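Local coordinates for enterotoxin type A (Staphylococcus aureus, PDB 1DYQ), which acts as a superantigen, binding MHC class II molecules, in part through a zinc ion, and T-cell receptors, and causes staphylococcal food poisoning, at residues V70-S74 against Y214-K218. The protein carries 3 engineered substitutions. Numbering follows the deposited sequence.
Sequences VRFDS and YRDNK. Engineered in segment 70-74: R71 (natural residue Asp).
D73 and R215 form a salt bridge that joins a segment of the OB-fold domain to a loop of the beta-grasp domain. R215 NE points straight at D73 OD1, 2.8 Å away with an N-H...O angle of 178°; the oxygen lies in the guanidinium plane, yet the carboxylate is turned 83° against it. Arginine suits this place because its long chain, with CG anti to the backbone N (chi1 -161°), bends at chi3 to bring NE to the acid; R215 CG lies 3.5 Å from R71 O, and F72 O sits over one guanidinium face. The short acid of D73 serves both neighbours, its OD2 resting 3.3 Å from D216 CB. Between the backbones, D73 N makes a weak 3.0 Å hydrogen bond to R215 O, which also receives a CA-H...O contact from F72. R71, an engineered residue, brings NH2 within 3.6 Å of R215 NH1, two positive groups approaching; its NH1 bonds to Q96 O. D216 OD1 accepts from K218 N, an Asx turn suited to aspartate, and N217 adopts the left-handed conformation that asparagine tolerates well. N217 OD1, hydrogen-bonded elsewhere, merely touches the F72 ring edge, 3.4 Å from F72 CE1, the amide inclined to the ring; N217 ND2 donates to V112 O. Apolar F72 packs against I53 of strand 52-55, V112 of strand 105-114, and I77 and V78 of helix 75-81, which S74 N-caps; the type I turn 214-217 leads into strand 219-221, beside helix 153-168.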
ATOM      1  N   VAL A  70       6.897 -12.666   2.867  1.00 10.22           N
ATOM      2  CA  VAL A  70       5.562 -12.026   2.794  1.00 10.21           C
ATOM      3  C   VAL A  70       4.770 -12.444   3.990  1.00  9.92           C
ATOM      4  O   VAL A  70       4.650 -13.662   4.301  1.00 11.09           O
ATOM      5  CB  VAL A  70       4.835 -12.375   1.496  1.00 10.60           C
ATOM      6  CG1 VAL A  70       3.480 -11.644   1.451  1.00 12.82           C
ATOM      7  CG2 VAL A  70       5.672 -12.015   0.286  1.00 13.42           C
ATOM      8  N   ARG A  71       4.190 -11.517   4.738  1.00  8.73           N
ATOM      9  CA  ARG A  71       3.468 -11.744   5.953  1.00  9.50           C
ATOM     10  C   ARG A  71       1.948 -11.524   5.777  1.00 10.56           C
ATOM     11  O   ARG A  71       1.605 -10.542   5.087  1.00 12.47           O
ATOM     12  CB  ARG A  71       3.946 -10.810   7.084  1.00 11.55           C
ATOM     13  CG  ARG A  71       5.441 -10.883   7.354  1.00 11.60           C
ATOM     14  CD  ARG A  71       5.879  -9.931   8.498  1.00 11.78           C
ATOM     15  NE  ARG A  71       5.198 -10.270   9.727  1.00 13.48           N
ATOM     16  CZ  ARG A  71       5.167  -9.564  10.846  1.00 15.19           C
ATOM     17  NH1 ARG A  71       5.807  -8.419  10.949  1.00 13.51           N
ATOM     18  NH2 ARG A  71       4.443 -10.023  11.884  1.00 14.90           N
ATOM     19  N   PHE A  72       1.171 -12.444   6.232  1.00 10.40           N
ATOM     20  CA  PHE A  72      -0.299 -12.349   6.119  1.00 10.20           C
ATOM     21  C   PHE A  72      -0.942 -12.427   7.498  1.00 13.14           C
ATOM     22  O   PHE A  72      -0.399 -12.948   8.465  1.00 14.41           O
ATOM     23  CB  PHE A  72      -0.800 -13.506   5.245  1.00 10.30           C
ATOM     24  CG  PHE A  72      -0.223 -13.588   3.886  1.00 11.30           C
ATOM     25  CD1 PHE A  72      -0.718 -12.822   2.820  1.00 13.22           C
ATOM     26  CD2 PHE A  72       0.878 -14.394   3.616  1.00 13.15           C
ATOM     27  CE1 PHE A  72      -0.175 -12.917   1.561  1.00 13.25           C
ATOM     28  CE2 PHE A  72       1.427 -14.490   2.360  1.00 17.03           C
ATOM     29  CZ  PHE A  72       0.886 -13.768   1.308  1.00 16.63           C
ATOM     30  N   ASP A  73      -2.231 -12.040   7.550  1.00 12.98           N
ATOM     31  CA  ASP A  73      -2.972 -12.031   8.784  1.00 13.79           C
ATOM     32  C   ASP A  73      -3.352 -13.425   9.276  1.00 14.94           C
ATOM     33  O   ASP A  73      -3.551 -13.558  10.503  1.00 18.53           O
ATOM     34  CB  ASP A  73      -4.312 -11.270   8.609  1.00 15.80           C
ATOM     35  CG  ASP A  73      -4.259  -9.811   8.824  1.00 17.12           C
ATOM     36  OD1 ASP A  73      -3.253  -9.214   9.225  1.00 17.41           O
ATOM     37  OD2 ASP A  73      -5.331  -9.148   8.518  1.00 18.77           O
ATOM     38  N   SER A  74      -3.616 -14.356   8.400  1.00 14.13           N
ATOM     39  CA  SER A  74      -4.218 -15.623   8.774  1.00 13.33           C
ATOM     40  C   SER A  74      -3.873 -16.762   7.850  1.00 13.68           C
ATOM     41  O   SER A  74      -3.344 -16.613   6.764  1.00 14.11           O
ATOM     42  CB  SER A  74      -5.777 -15.421   8.728  1.00 17.11           C
ATOM     43  OG  SER A  74      -6.169 -15.351   7.351  1.00 19.22           O
ATOM     44  N   TYR A 214      -1.936  -3.459   5.409  1.00 12.24           N
ATOM     45  CA  TYR A 214      -1.955  -4.232   4.187  1.00 11.52           C
ATOM     46  C   TYR A 214      -1.775  -5.737   4.435  1.00 12.35           C
ATOM     47  O   TYR A 214      -1.876  -6.525   3.496  1.00 11.71           O
ATOM     48  CB  TYR A 214      -0.898  -3.768   3.220  1.00 11.38           C
ATOM     49  CG  TYR A 214      -0.931  -2.307   2.800  1.00 10.82           C
ATOM     50  CD1 TYR A 214      -2.165  -1.655   2.692  1.00 12.62           C
ATOM     51  CD2 TYR A 214       0.217  -1.607   2.588  1.00 12.01           C
ATOM     52  CE1 TYR A 214      -2.172  -0.307   2.294  1.00 10.87           C
ATOM     53  CE2 TYR A 214       0.220  -0.272   2.182  1.00 12.30           C
ATOM     54  CZ  TYR A 214      -1.036   0.349   2.054  1.00 12.31           C
ATOM     55  OH  TYR A 214      -0.999   1.700   1.749  1.00 11.52           O
ATOM     56  N   ARG A 215      -1.611  -6.126   5.687  1.00 12.35           N
ATOM     57  CA  ARG A 215      -1.376  -7.544   6.014  1.00 11.89           C
ATOM     58  C   ARG A 215      -2.560  -8.408   5.790  1.00 12.97           C
ATOM     59  O   ARG A 215      -2.447  -9.660   5.727  1.00 12.86           O
ATOM     60  CB  ARG A 215      -0.844  -7.635   7.458  1.00 12.13           C
ATOM     61  CG  ARG A 215      -0.127  -8.994   7.718  1.00 13.53           C
ATOM     62  CD  ARG A 215       0.443  -8.987   9.142  1.00 12.67           C
ATOM     63  NE  ARG A 215      -0.566  -9.256  10.130  1.00 13.87           N
ATOM     64  CZ  ARG A 215      -0.349  -9.546  11.427  1.00 14.35           C
ATOM     65  NH1 ARG A 215       0.900  -9.531  11.877  1.00 14.27           N
ATOM     66  NH2 ARG A 215      -1.361  -9.784  12.213  1.00 15.68           N
ATOM     67  N   ASP A 216      -3.776  -7.857   5.670  1.00 10.82           N
ATOM     68  CA  ASP A 216      -4.926  -8.641   5.260  1.00 13.43           C
ATOM     69  C   ASP A 216      -4.908  -9.042   3.788  1.00 12.79           C
ATOM     70  O   ASP A 216      -5.772  -9.815   3.348  1.00 14.69           O
ATOM     71  CB  ASP A 216      -6.206  -7.864   5.581  1.00 14.21           C
ATOM     72  CG  ASP A 216      -6.377  -6.560   4.853  1.00 19.41           C
ATOM     73  OD1 ASP A 216      -5.550  -6.039   4.102  1.00 15.13           O
ATOM     74  OD2 ASP A 216      -7.497  -5.952   5.078  1.00 23.24           O
ATOM     75  N   ASN A 217      -3.974  -8.504   3.001  1.00 12.02           N
ATOM     76  CA  ASN A 217      -3.913  -8.756   1.574  1.00 12.01           C
ATOM     77  C   ASN A 217      -5.281  -8.570   0.917  1.00 13.09           C
ATOM     78  O   ASN A 217      -5.700  -9.302   0.048  1.00 13.55           O
ATOM     79  CB  ASN A 217      -3.375 -10.182   1.279  1.00 10.61           C
ATOM     80  CG  ASN A 217      -2.677 -10.275  -0.041  1.00 13.95           C
ATOM     81  OD1 ASN A 217      -1.444 -10.268  -0.137  1.00 16.22           O
ATOM     82  ND2 ASN A 217      -3.401 -10.334  -1.163  1.00 16.51           N
ATOM     83  N   LYS A 218      -5.939  -7.446   1.331  1.00 11.57           N
ATOM     84  CA  LYS A 218      -7.245  -7.153   0.716  1.00 13.53           C
ATOM     85  C   LYS A 218      -7.078  -6.928  -0.782  1.00 12.21           C
ATOM     86  O   LYS A 218      -6.237  -6.126  -1.216  1.00 13.11           O
ATOM     87  CB  LYS A 218      -7.841  -5.903   1.380  1.00 15.59           C
ATOM     88  CG  LYS A 218      -9.170  -5.483   0.796  1.00 19.31           C
ATOM     89  CD  LYS A 218     -10.301  -6.401   1.180  1.00 23.87           C
ATOM     90  CE  LYS A 218     -11.646  -5.689   0.856  1.00 27.26           C
ATOM     91  NZ  LYS A 218     -12.770  -6.646   1.035  1.00 31.51           N
TER